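PDB 5G4I: phospholyase, which uses pyridoxal 5'-phosphate to eliminate phosphate from an amino-alcohol phosphate, probably phosphoethanolamine, on a class III transaminase fold. Local coordinates for residues A100-S105 and A324-M329; L126-A131 and V212-F217; R172-P177 and D199-S204; I389-M394 and N409-R414. All blocks are in the same frame, centred on the assembly; numbering follows the deposited sequence.

Contact 1 of 4, residues A100-S105 and A324-M329; sequences AEALLS and AVLRYM
Helix-helix packing joins helix 94-104 to helix 316-331, and between 100-105 and 324-329 Leu-326 alone makes the contact on its side. The approach is modest: the nearest alpha carbons, those of Ala-102 and Leu-326, are 7.8 Å apart, and 103 Å² is buried between the two segments. The working atom is Leu-326 CD1. Because CG of Leu-326 stands anti to the carbonyl carbon (chi1 -73°) and CD1 continues the chain in an extended line (chi2 173°), this methyl is carried straight across to the facing helix. There Leu-326 CD1 rests against the Ala-102/Leu-103 peptide, 3.9 Å from Leu-103 N and 4.0 Å from Ala-102 C, with Ala-102 CB also 4.0 Å from it. Leu-103 CB stands a little farther off, 4.3 Å from Leu-326 CD1, so one methyl lies over the backbone with a beta carbon at each of two successive residues. Farther along the chain, Ser-105 OG donates to Ala-102 O over 2.7 Å, tilted 29° from the carbonyl plane. On its other flanks helix 94-104 meets strand 113-117 through Leu-103 and Leu-114, and the second subunit through a salt bridge from Glu-101 to Arg-22 of that subunit. No hydrogen bond crosses between 100-105 and 324-329; the contact is apolar, and the small Ala-102 side chain probably helps the methyl come near the main chain.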
loop_
_atom_site.group_PDB
_atom_site.type_symbol
_atom_site.label_atom_id
_atom_site.label_comp_id
_atom_site.label_asym_id
_atom_site.label_seq_id
_atom_site.Cartn_x
_atom_site.Cartn_y
_atom_site.Cartn_z
ATOM N N ALA A 100 0.373 -13.203 -13.136
ATOM C CA ALA A 100 -0.538 -13.990 -12.340
ATOM C C ALA A 100 -0.399 -15.489 -12.659
ATOM O O ALA A 100 -0.374 -16.321 -11.759
ATOM C CB ALA A 100 -2.001 -13.537 -12.558
ATOM N N GLU A 101 -0.317 -15.851 -13.946
ATOM C CA GLU A 101 -0.075 -17.234 -14.330
ATOM C C GLU A 101 1.253 -17.795 -13.748
ATOM O O GLU A 101 1.294 -18.954 -13.192
ATOM C CB GLU A 101 -0.143 -17.413 -15.871
ATOM C CG GLU A 101 -1.575 -17.236 -16.386
ATOM C CD GLU A 101 -1.633 -17.180 -17.912
ATOM O OE1 GLU A 101 -0.668 -16.748 -18.592
ATOM O OE2 GLU A 101 -2.755 -17.337 -18.441
ATOM N N ALA A 102 2.317 -17.022 -13.806
ATOM C CA ALA A 102 3.615 -17.456 -13.315
ATOM C C ALA A 102 3.600 -17.631 -11.776
ATOM O O ALA A 102 4.128 -18.653 -11.234
ATOM C CB ALA A 102 4.751 -16.511 -13.693
ATOM N N LEU A 103 2.994 -16.677 -11.052
ATOM C CA LEU A 103 2.945 -16.794 -9.605
ATOM C C LEU A 103 2.032 -17.961 -9.156
ATOM O O LEU A 103 2.412 -18.735 -8.240
ATOM C CB LEU A 103 2.533 -15.427 -9.001
ATOM C CG LEU A 103 2.408 -15.390 -7.472
ATOM C CD1 LEU A 103 3.760 -15.628 -6.813
ATOM C CD2 LEU A 103 1.896 -13.950 -7.140
ATOM N N LEU A 104 0.880 -18.080 -9.819
ATOM C CA LEU A 104 -0.060 -19.150 -9.404
ATOM C C LEU A 104 0.480 -20.542 -9.751
ATOM O O LEU A 104 0.101 -21.532 -9.080
ATOM C CB LEU A 104 -1.433 -18.867 -9.973
ATOM C CG LEU A 104 -2.221 -17.679 -9.363
ATOM C CD1 LEU A 104 -3.411 -17.282 -10.207
ATOM C CD2 LEU A 104 -2.608 -17.969 -7.903
ATOM N N SER A 105 1.385 -20.641 -10.711
ATOM C CA SER A 105 2.015 -21.963 -11.055
ATOM C C SER A 105 2.903 -22.456 -9.900
ATOM O O SER A 105 3.332 -23.601 -9.859
ATOM C CB SER A 105 2.859 -21.872 -12.345
ATOM O OG SER A 105 4.119 -21.170 -12.176
ATOM N N ALA A 324 10.248 -10.711 -13.644
ATOM C CA ALA A 324 11.736 -10.807 -13.696
ATOM C C ALA A 324 12.374 -11.416 -12.490
ATOM O O ALA A 324 13.382 -12.188 -12.586
ATOM C CB ALA A 324 12.320 -9.436 -14.000
ATOM N N VAL A 325 11.780 -11.186 -11.316
ATOM C CA VAL A 325 12.251 -11.846 -10.068
ATOM C C VAL A 325 12.077 -13.368 -10.155
ATOM O O VAL A 325 13.021 -14.144 -9.842
ATOM C CB VAL A 325 11.592 -11.265 -8.789
ATOM C CG1 VAL A 325 11.897 -12.112 -7.550
ATOM C CG2 VAL A 325 12.111 -9.828 -8.621
ATOM N N LEU A 326 10.851 -13.820 -10.556
ATOM C CA LEU A 326 10.624 -15.243 -10.662
ATOM C C LEU A 326 11.470 -15.901 -11.743
ATOM O O LEU A 326 12.048 -16.982 -11.523
ATOM C CB LEU A 326 9.135 -15.539 -10.936
ATOM C CG LEU A 326 8.102 -15.367 -9.806
ATOM C CD1 LEU A 326 6.648 -15.540 -10.337
ATOM C CD2 LEU A 326 8.408 -16.277 -8.635
ATOM N N ARG A 327 11.617 -15.219 -12.891
ATOM C CA ARG A 327 12.425 -15.784 -13.989
ATOM C C ARG A 327 13.900 -15.958 -13.530
ATOM O O ARG A 327 14.562 -16.965 -13.819
ATOM C CB ARG A 327 12.328 -14.969 -15.276
ATOM C CG ARG A 327 13.301 -15.541 -16.307
ATOM N N TYR A 328 14.477 -14.929 -12.870
ATOM C CA TYR A 328 15.838 -14.992 -12.417
ATOM C C TYR A 328 16.084 -16.030 -11.385
ATOM O O TYR A 328 17.036 -16.868 -11.468
ATOM C CB TYR A 328 16.357 -13.593 -11.937
ATOM C CG TYR A 328 17.821 -13.530 -11.692
ATOM C CD1 TYR A 328 18.395 -13.892 -10.448
ATOM C CD2 TYR A 328 18.673 -13.039 -12.710
ATOM C CE1 TYR A 328 19.767 -13.856 -10.279
ATOM C CE2 TYR A 328 20.048 -13.016 -12.514
ATOM C CZ TYR A 328 20.551 -13.411 -11.305
ATOM O OH TYR A 328 21.962 -13.379 -11.044
ATOM N N MET A 329 15.166 -16.122 -10.394
ATOM C CA MET A 329 15.361 -17.168 -9.379
ATOM C C MET A 329 15.268 -18.601 -9.976
ATOM O O MET A 329 15.984 -19.510 -9.509
ATOM C CB MET A 329 14.451 -16.950 -8.047
ATOM C CG MET A 329 13.061 -17.281 -8.239
ATOM S SD MET A 329 12.279 -17.189 -6.509
ATOM C CE MET A 329 12.765 -18.743 -5.814
#

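Contact 2 of 4, residues L126-A131 and V212-F217; sequences LALRIA and VSVFLF
Ala-131 and Val-214 form the tight end of this contact between helix 120-135 and strand 214-217. Their methyls, Ala-131 CB and Val-214 CG1, are only 3.3 Å apart, tighter than an ordinary van der Waals separation, though any strain read from this single pair is doubtful. The valine fork spans about one helical turn, from Leu-128 to Ala-131: CG1 lies anti to the carbonyl carbon (chi1 -59°) and meets Ala-131, while Val-214 CG2 is left between N and C and touches Leu-128 CD2 at 3.7 Å. The side chains of Leu-128 and Val-214 lie nearly perpendicular and meet through one methyl of each. The other side is polar, and looser in that no direct hydrogen bond joins the segments. Ser-213 OG lies 3.4 Å from Ala-131 C and reaches the helix through a water that is 2.9 Å from Ser-213 OG and gives a hydrogen bond of 2.9 Å to Leu-128 O. Thr-135 OG1 adds a bond to Ala-131 O and a weak one to Ser-213 OG. Gly-120 and Ser-121, at the start of the same helix, bind pyridoxal 5'-phosphate, and Leu-128 is about 10 Å from the cofactor, side chain to ligand. The contact thus couples the cofactor-binding helix to the central sheet by two chemistries: close methyl packing, and a water-bridged side, itself buried, where the Leu-128 carbonyl and Ser-213 hydroxyl both find partners.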
loop_
_atom_site.group_PDB
_atom_site.type_symbol
_atom_site.label_atom_id
_atom_site.label_comp_id
_atom_site.label_asym_id
_atom_site.label_seq_id
_atom_site.Cartn_x
_atom_site.Cartn_y
_atom_site.Cartn_z
ATOM N N LEU A 126 -6.203 -6.839 3.555
ATOM C CA LEU A 126 -7.233 -7.451 2.665
ATOM C C LEU A 126 -7.563 -8.860 3.100
ATOM O O LEU A 126 -8.781 -9.230 3.099
ATOM C CB LEU A 126 -6.766 -7.382 1.200
ATOM C CG LEU A 126 -7.668 -8.040 0.174
ATOM C CD1 LEU A 126 -9.031 -7.406 0.132
ATOM C CD2 LEU A 126 -6.992 -7.951 -1.231
ATOM N N ALA A 127 -6.564 -9.667 3.419
ATOM C CA ALA A 127 -6.876 -11.042 3.879
ATOM C C ALA A 127 -7.766 -11.043 5.106
ATOM O O ALA A 127 -8.700 -11.900 5.178
ATOM C CB ALA A 127 -5.601 -11.850 4.101
ATOM N N LEU A 128 -7.505 -10.183 6.113
ATOM C CA LEU A 128 -8.377 -10.144 7.334
ATOM C C LEU A 128 -9.793 -9.742 6.920
ATOM O O LEU A 128 -10.801 -10.200 7.508
ATOM C CB LEU A 128 -7.789 -9.192 8.409
ATOM C CG LEU A 128 -6.519 -9.635 9.124
ATOM C CD1 LEU A 128 -6.138 -8.528 10.051
ATOM C CD2 LEU A 128 -6.792 -10.900 9.922
ATOM N N ARG A 129 -9.913 -8.792 5.967
ATOM C CA ARG A 129 -11.218 -8.313 5.474
ATOM C C ARG A 129 -12.003 -9.396 4.769
ATOM O O ARG A 129 -13.260 -9.614 5.040
ATOM C CB ARG A 129 -10.993 -7.021 4.650
ATOM C CG ARG A 129 -12.339 -6.319 4.215
ATOM C CD ARG A 129 -12.064 -5.009 3.441
ATOM N NE ARG A 129 -13.367 -4.476 2.955
ATOM C CZ ARG A 129 -13.570 -3.810 1.819
ATOM N NH1 ARG A 129 -12.562 -3.383 1.083
ATOM N NH2 ARG A 129 -14.805 -3.480 1.442
ATOM N N ILE A 130 -11.395 -10.108 3.849
ATOM C CA ILE A 130 -12.038 -11.313 3.171
ATOM C C ILE A 130 -12.481 -12.254 4.237
ATOM O O ILE A 130 -13.672 -12.737 4.168
ATOM C CB ILE A 130 -11.009 -11.958 2.211
ATOM C CG1 ILE A 130 -10.721 -11.075 0.980
ATOM C CG2 ILE A 130 -11.548 -13.336 1.733
ATOM C CD1 ILE A 130 -9.416 -11.475 0.215
ATOM N N ALA A 131 -11.644 -12.605 5.180
ATOM C CA ALA A 131 -11.993 -13.588 6.194
ATOM C C ALA A 131 -13.172 -13.126 7.049
ATOM O O ALA A 131 -14.118 -13.950 7.356
ATOM C CB ALA A 131 -10.798 -13.966 7.060
ATOM N N VAL A 212 -14.543 -17.095 15.880
ATOM C CA VAL A 212 -13.160 -17.186 15.319
ATOM C C VAL A 212 -13.251 -16.893 13.817
ATOM O O VAL A 212 -13.867 -17.631 13.011
ATOM C CB VAL A 212 -12.559 -18.596 15.549
ATOM C CG1 VAL A 212 -11.127 -18.639 14.943
ATOM C CG2 VAL A 212 -12.544 -18.944 17.028
ATOM N N SER A 213 -12.553 -15.808 13.374
ATOM C CA SER A 213 -12.398 -15.479 11.957
ATOM C C SER A 213 -11.104 -16.155 11.355
ATOM O O SER A 213 -11.186 -16.808 10.324
ATOM C CB SER A 213 -12.367 -13.944 11.733
ATOM O OG SER A 213 -12.261 -13.658 10.331
ATOM N N VAL A 214 -9.993 -15.975 12.039
ATOM C CA VAL A 214 -8.699 -16.431 11.476
ATOM C C VAL A 214 -7.708 -16.872 12.558
ATOM O O VAL A 214 -7.711 -16.346 13.702
ATOM C CB VAL A 214 -7.976 -15.348 10.658
ATOM C CG1 VAL A 214 -8.790 -14.852 9.493
ATOM C CG2 VAL A 214 -7.512 -14.228 11.426
ATOM N N PHE A 215 -6.758 -17.730 12.139
ATOM C CA PHE A 215 -5.396 -17.856 12.723
ATOM C C PHE A 215 -4.421 -17.320 11.665
ATOM O O PHE A 215 -4.470 -17.793 10.511
ATOM C CB PHE A 215 -5.095 -19.365 13.052
ATOM C CG PHE A 215 -3.671 -19.681 13.400
ATOM C CD1 PHE A 215 -3.073 -19.099 14.471
ATOM C CD2 PHE A 215 -2.946 -20.664 12.667
ATOM C CE1 PHE A 215 -1.756 -19.447 14.879
ATOM C CE2 PHE A 215 -1.660 -20.956 13.042
ATOM C CZ PHE A 215 -1.050 -20.384 14.135
ATOM N N LEU A 216 -3.592 -16.385 12.060
ATOM C CA LEU A 216 -2.664 -15.693 11.153
ATOM C C LEU A 216 -1.257 -15.920 11.724
ATOM O O LEU A 216 -0.996 -15.718 12.940
ATOM C CB LEU A 216 -2.954 -14.163 11.193
ATOM C CG LEU A 216 -1.984 -13.217 10.521
ATOM C CD1 LEU A 216 -1.784 -13.509 9.047
ATOM C CD2 LEU A 216 -2.432 -11.760 10.740
ATOM N N PHE A 217 -0.282 -16.369 10.897
ATOM C CA PHE A 217 1.062 -16.761 11.411
ATOM C C PHE A 217 2.108 -16.617 10.324
ATOM O O PHE A 217 1.852 -16.861 9.131
ATOM C CB PHE A 217 1.072 -18.211 11.992
ATOM C CG PHE A 217 1.017 -19.319 10.947
ATOM C CD1 PHE A 217 -0.136 -19.574 10.208
ATOM C CD2 PHE A 217 2.127 -20.137 10.700
ATOM C CE1 PHE A 217 -0.166 -20.625 9.271
ATOM C CE2 PHE A 217 2.096 -21.195 9.778
ATOM C CZ PHE A 217 0.951 -21.432 9.067
HETATM O O HOH W 1 -10.691 -11.218 10.235
#

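Contact 3 of 4, residues R172-P177 and D199-S204; sequences RALRIP and DAAIAS
The guanidinium of Arg-172 is met at its edge by Ser-204, whose hydroxyl oxygen lies in the guanidinium plane rather than over either face. NE and NH2 share this one oxygen as acceptor: Arg-172 NE and Arg-172 NH2 both donate to Ser-204 OG at 3.0 Å, and the bond from NE is bent to 149°, as expected when two N-H groups converge on one atom. NH1 goes instead to Ala-169 O, so the flat group is fixed in rotation from two directions. A bend at chi2 (-67°) turns the end of the arginine chain towards Ser-204. Nearer the backbone, Arg-172 CB packs on Ala-201 CB at 3.9 Å, and Leu-174 CD2 reaches the same Ala-201 methyl at 4.0 Å. A leucine in place of Arg-172 would probably leave Ser-204 OG without its paired donors and Ala-169 O without its side-chain mate. Strand 172-174 and helix 199-204 run antiparallel (176°), with axes 9.2 Å apart. They belong to a beta-alpha-beta crossover: edge strand 171-174 leads through helix 187-207 to parallel strand 214-217, passing over strand 140-143, whose Leu-141 touches both Arg-172 and Ala-201, while helix 233-243 borders Leu-174 through Tyr-233.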
loop_
_atom_site.group_PDB
_atom_site.type_symbol
_atom_site.label_atom_id
_atom_site.label_comp_id
_atom_site.label_asym_id
_atom_site.label_seq_id
_atom_site.Cartn_x
_atom_site.Cartn_y
_atom_site.Cartn_z
ATOM N N ARG A 172 -6.865 -12.987 20.692
ATOM C CA ARG A 172 -6.168 -13.785 21.684
ATOM C C ARG A 172 -4.767 -14.093 21.214
ATOM O O ARG A 172 -4.626 -14.611 20.070
ATOM C CB ARG A 172 -6.942 -15.084 22.069
ATOM C CG ARG A 172 -8.336 -14.842 22.691
ATOM C CD ARG A 172 -8.281 -14.173 24.089
ATOM N NE ARG A 172 -9.657 -14.025 24.610
ATOM C CZ ARG A 172 -10.445 -13.019 24.294
ATOM N NH1 ARG A 172 -10.113 -12.053 23.448
ATOM N NH2 ARG A 172 -11.774 -13.018 24.638
ATOM N N ALA A 173 -3.760 -13.782 22.072
ATOM C CA ALA A 173 -2.352 -14.067 21.780
ATOM C C ALA A 173 -1.911 -15.415 22.327
ATOM O O ALA A 173 -2.221 -15.768 23.518
ATOM C CB ALA A 173 -1.543 -12.965 22.359
ATOM N N LEU A 174 -1.253 -16.249 21.517
ATOM C CA LEU A 174 -0.812 -17.624 21.858
ATOM C C LEU A 174 0.678 -17.666 22.132
ATOM O O LEU A 174 1.489 -17.079 21.402
ATOM C CB LEU A 174 -1.158 -18.606 20.702
ATOM C CG LEU A 174 -2.652 -18.762 20.322
ATOM C CD1 LEU A 174 -2.837 -19.474 19.037
ATOM C CD2 LEU A 174 -3.438 -19.380 21.451
ATOM N N ARG A 175 1.081 -18.447 23.135
ATOM C CA ARG A 175 2.515 -18.760 23.306
ATOM C C ARG A 175 2.825 -19.951 22.425
ATOM O O ARG A 175 2.360 -21.084 22.660
ATOM C CB ARG A 175 2.824 -19.099 24.804
ATOM C CG ARG A 175 4.327 -19.402 25.036
ATOM C CD ARG A 175 5.321 -18.243 24.822
ATOM N NE ARG A 175 5.005 -17.079 25.648
ATOM C CZ ARG A 175 5.737 -16.547 26.611
ATOM N NH1 ARG A 175 6.952 -17.024 26.926
ATOM N NH2 ARG A 175 5.246 -15.513 27.278
ATOM N N ILE A 176 3.523 -19.694 21.291
ATOM C CA ILE A 176 3.764 -20.768 20.297
ATOM C C ILE A 176 4.886 -21.688 20.855
ATOM O O ILE A 176 5.910 -21.153 21.321
ATOM C CB ILE A 176 4.184 -20.127 18.949
ATOM C CG1 ILE A 176 3.163 -19.111 18.380
ATOM C CG2 ILE A 176 4.562 -21.172 17.888
ATOM C CD1 ILE A 176 1.850 -19.726 17.893
ATOM N N PRO A 177 4.698 -23.008 20.863
ATOM C CA PRO A 177 5.670 -23.926 21.503
ATOM C C PRO A 177 7.006 -24.017 20.706
ATOM O O PRO A 177 6.981 -24.056 19.454
ATOM C CB PRO A 177 4.954 -25.256 21.536
ATOM C CG PRO A 177 3.949 -25.180 20.447
ATOM C CD PRO A 177 3.495 -23.750 20.453
ATOM N N ASP A 199 -7.545 -24.418 22.651
ATOM C CA ASP A 199 -8.924 -24.711 23.029
ATOM C C ASP A 199 -9.522 -23.575 23.909
ATOM O O ASP A 199 -10.635 -23.060 23.609
ATOM C CB ASP A 199 -9.020 -25.976 23.842
ATOM C CG ASP A 199 -8.608 -27.275 23.080
ATOM O OD1 ASP A 199 -8.759 -27.307 21.825
ATOM O OD2 ASP A 199 -8.298 -28.246 23.867
ATOM N N ALA A 200 -8.703 -23.108 24.883
ATOM C CA ALA A 200 -9.175 -22.062 25.802
ATOM C C ALA A 200 -9.404 -20.729 25.117
ATOM O O ALA A 200 -10.338 -19.944 25.371
ATOM C CB ALA A 200 -8.253 -21.932 27.037
ATOM N N ALA A 201 -8.438 -20.350 24.243
ATOM C CA ALA A 201 -8.519 -19.081 23.513
ATOM C C ALA A 201 -9.778 -19.049 22.629
ATOM O O ALA A 201 -10.512 -18.019 22.545
ATOM C CB ALA A 201 -7.275 -18.925 22.599
ATOM N N ILE A 202 -10.024 -20.140 21.912
ATOM C CA ILE A 202 -11.203 -20.261 21.049
ATOM C C ILE A 202 -12.533 -20.132 21.846
ATOM O O ILE A 202 -13.449 -19.403 21.472
ATOM C CB ILE A 202 -11.150 -21.575 20.175
ATOM C CG1 ILE A 202 -10.049 -21.447 19.107
ATOM C CG2 ILE A 202 -12.486 -21.897 19.562
ATOM C CD1 ILE A 202 -9.880 -22.718 18.267
ATOM N N ALA A 203 -12.569 -20.895 22.961
ATOM C CA ALA A 203 -13.775 -20.868 23.815
ATOM C C ALA A 203 -14.000 -19.444 24.325
ATOM O O ALA A 203 -15.189 -19.024 24.455
ATOM C CB ALA A 203 -13.649 -21.869 24.926
ATOM N N SER A 204 -12.924 -18.716 24.699
ATOM C CA SER A 204 -12.996 -17.355 25.273
ATOM C C SER A 204 -13.553 -16.391 24.218
ATOM O O SER A 204 -14.415 -15.540 24.478
ATOM C CB SER A 204 -11.637 -16.933 25.755
ATOM O OG SER A 204 -11.645 -15.584 26.255
#

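Contact 4 of 4, residues I389-M394 and N409-R414; sequences ILIEDM and NVLKMR. With PO4 (phosphate ion), chain D.
Ile-391 and Leu-411 lie alongside one another, pointing opposite ways, so that flanks touch. Ile-391 CG1 is 3.7 Å from Leu-411 CD1, and the isoleucine's terminal CD1 is 4.2 Å from the same Leu-411 methyl. The second branch of the leucine turns to the preceding helical residue, with Leu-390 CD1 4.3 Å from Leu-411 CD2. Leu-411 thus divides its fork between two successive residues; its CG, roughly anti to the backbone N (chi1 -154°), directs the fork towards helix 384-396. Farther along, the Arg-414 guanidinium faces a phosphate ion edge-on, NH1 donating to O1 over 2.8 Å (159°) and NH2 donating to O2 over 3.0 Å (164°). The same nitrogens also bond within the protein, NH1 to Gln-254 OE1 and NH2 to Tyr-61 O. Lys-412 NZ sits above one face of that guanidinium, near its rim, and 3.2 Å from phosphate O3. Tyr-61, cofactor-binding Gln-254 and Arg-90 of the second subunit also hydrogen-bond the anion; though probably from the crystallisation liquor, it may mark where a substrate phosphate could bind. A methionine in place of Arg-414 would probably leave phosphate O1 and O2 without these donors and Gln-254 OE1 without its mate. Helix 384-396 links parallel strands 368-373 and 399-404 in a beta-alpha-beta crossover, antiparallel strand 410-413 lies between them, and helix 421-436 touches Leu-390 and Leu-411.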
loop_
_atom_site.group_PDB
_atom_site.type_symbol
_atom_site.label_atom_id
_atom_site.label_comp_id
_atom_site.label_asym_id
_atom_site.label_seq_id
_atom_site.Cartn_x
_atom_site.Cartn_y
_atom_site.Cartn_z
ATOM N N ILE A 389 26.799 -5.955 21.057
ATOM C CA ILE A 389 28.289 -5.946 20.844
ATOM C C ILE A 389 28.665 -6.707 19.546
ATOM O O ILE A 389 29.432 -6.195 18.691
ATOM C CB ILE A 389 29.055 -6.526 22.091
ATOM C CG1 ILE A 389 28.972 -5.525 23.248
ATOM C CG2 ILE A 389 30.470 -6.859 21.727
ATOM C CD1 ILE A 389 29.515 -6.040 24.588
ATOM N N LEU A 390 28.082 -7.902 19.413
ATOM C CA LEU A 390 28.348 -8.724 18.204
ATOM C C LEU A 390 27.869 -8.051 16.882
ATOM O O LEU A 390 28.573 -8.084 15.856
ATOM C CB LEU A 390 27.724 -10.070 18.334
ATOM C CG LEU A 390 28.280 -11.043 19.426
ATOM C CD1 LEU A 390 27.358 -12.223 19.688
ATOM C CD2 LEU A 390 29.654 -11.583 19.017
ATOM N N ILE A 391 26.675 -7.476 16.939
ATOM C CA ILE A 391 26.172 -6.777 15.719
ATOM C C ILE A 391 27.059 -5.587 15.282
ATOM O O ILE A 391 27.400 -5.441 14.108
ATOM C CB ILE A 391 24.694 -6.331 15.965
ATOM C CG1 ILE A 391 23.813 -7.545 16.030
ATOM C CG2 ILE A 391 24.203 -5.341 14.912
ATOM C CD1 ILE A 391 22.419 -7.275 16.640
ATOM N N GLU A 392 27.486 -4.751 16.282
ATOM C CA GLU A 392 28.372 -3.640 15.944
ATOM C C GLU A 392 29.779 -4.118 15.515
ATOM O O GLU A 392 30.396 -3.516 14.597
ATOM C CB GLU A 392 28.430 -2.682 17.134
ATOM C CG GLU A 392 27.113 -1.973 17.435
ATOM C CD GLU A 392 26.751 -0.802 16.496
ATOM O OE1 GLU A 392 27.598 -0.418 15.694
ATOM O OE2 GLU A 392 25.621 -0.207 16.732
ATOM N N ASP A 393 30.303 -5.155 16.211
ATOM C CA ASP A 393 31.594 -5.698 15.843
ATOM C C ASP A 393 31.633 -6.298 14.394
ATOM O O ASP A 393 32.524 -6.096 13.584
ATOM C CB ASP A 393 32.089 -6.741 16.877
ATOM C CG ASP A 393 33.507 -7.206 16.587
ATOM O OD1 ASP A 393 34.409 -6.365 16.604
ATOM O OD2 ASP A 393 33.704 -8.341 16.323
ATOM N N MET A 394 30.545 -7.009 14.069
ATOM C CA MET A 394 30.424 -7.576 12.731
ATOM C C MET A 394 30.361 -6.477 11.664
ATOM O O MET A 394 30.975 -6.557 10.622
ATOM C CB MET A 394 29.159 -8.470 12.706
ATOM C CG MET A 394 29.389 -9.821 13.389
ATOM S SD MET A 394 30.497 -10.989 12.483
ATOM C CE MET A 394 29.355 -11.682 11.255
ATOM N N ASN A 409 17.937 -11.146 21.791
ATOM C CA ASN A 409 19.183 -11.930 21.834
ATOM C C ASN A 409 19.354 -13.006 20.776
ATOM O O ASN A 409 20.209 -13.876 20.926
ATOM C CB ASN A 409 19.351 -12.551 23.228
ATOM C CG ASN A 409 18.422 -13.711 23.449
ATOM O OD1 ASN A 409 17.210 -13.570 23.207
ATOM N ND2 ASN A 409 18.899 -14.823 23.895
ATOM N N VAL A 410 18.479 -13.024 19.734
ATOM C CA VAL A 410 18.656 -14.018 18.652
ATOM C C VAL A 410 19.291 -13.318 17.463
ATOM O O VAL A 410 18.712 -12.430 16.855
ATOM C CB VAL A 410 17.348 -14.705 18.283
ATOM C CG1 VAL A 410 17.583 -15.710 17.153
ATOM C CG2 VAL A 410 16.671 -15.344 19.478
ATOM N N LEU A 411 20.556 -13.684 17.199
ATOM C CA LEU A 411 21.320 -13.091 16.103
ATOM C C LEU A 411 20.769 -13.643 14.806
ATOM O O LEU A 411 20.554 -14.855 14.749
ATOM C CB LEU A 411 22.846 -13.430 16.424
ATOM C CG LEU A 411 23.898 -12.581 15.910
ATOM C CD1 LEU A 411 23.883 -11.195 16.553
ATOM C CD2 LEU A 411 25.212 -13.239 16.140
ATOM N N LYS A 412 20.405 -12.739 13.886
ATOM C CA LYS A 412 19.641 -13.080 12.690
ATOM C C LYS A 412 20.422 -12.832 11.427
ATOM O O LYS A 412 20.931 -11.704 11.217
ATOM C CB LYS A 412 18.474 -12.219 12.604
ATOM C CG LYS A 412 17.569 -12.464 11.428
ATOM C CD LYS A 412 17.001 -11.159 10.940
ATOM C CE LYS A 412 15.593 -10.872 11.320
ATOM N NZ LYS A 412 14.998 -9.832 10.459
ATOM N N MET A 413 20.350 -13.829 10.534
ATOM C CA MET A 413 21.094 -13.724 9.241
ATOM C C MET A 413 20.230 -14.230 8.125
ATOM O O MET A 413 19.641 -15.343 8.257
ATOM C CB MET A 413 22.238 -14.579 9.381
ATOM C CG MET A 413 23.207 -13.914 10.353
ATOM S SD MET A 413 24.403 -14.804 11.269
ATOM C CE MET A 413 24.492 -16.569 11.335
ATOM N N ARG A 414 20.074 -13.369 7.137
ATOM C CA ARG A 414 18.985 -13.491 6.150
ATOM C C ARG A 414 19.440 -12.675 4.968
ATOM O O ARG A 414 18.872 -11.660 4.654
ATOM C CB ARG A 414 17.620 -12.989 6.769
ATOM C CG ARG A 414 16.370 -12.993 5.805
ATOM C CD ARG A 414 15.199 -12.073 6.258
ATOM N NE ARG A 414 15.715 -10.696 6.189
ATOM C CZ ARG A 414 15.065 -9.632 6.709
ATOM N NH1 ARG A 414 13.749 -9.725 7.058
ATOM N NH2 ARG A 414 15.539 -8.401 6.672
HETATM P P PO4 D . 12.803 -6.607 8.619
HETATM O O1 PO4 D . 12.328 -7.939 8.596
HETATM O O2 PO4 D . 13.646 -6.171 7.422
HETATM O O3 PO4 D . 13.959 -6.887 9.573
HETATM O O4 PO4 D . 11.904 -5.500 9.106
#

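Overall arrangement
From the N terminus, residues 100-105 open contact 1, then 126-131 open contact 2 and 172-177 open contact 3. They close in reverse order, at 199-204, 212-217 and 324-329, so contact 3 lies within contact 2 and both within contact 1, without crossing. Contact 4 follows in series. Contacts 2 and 3 both reach the sheet containing strands 140-143 and 214-217, and they touch, Val-212 CG2 lying 3.9 Å from Ile-202 CG2. Contact 1 joins two helices on another flank, its centre about 37 Å from that of contact 3. Contact 4 serves the second sheet, across the chain's centre from contacts 1 and 2.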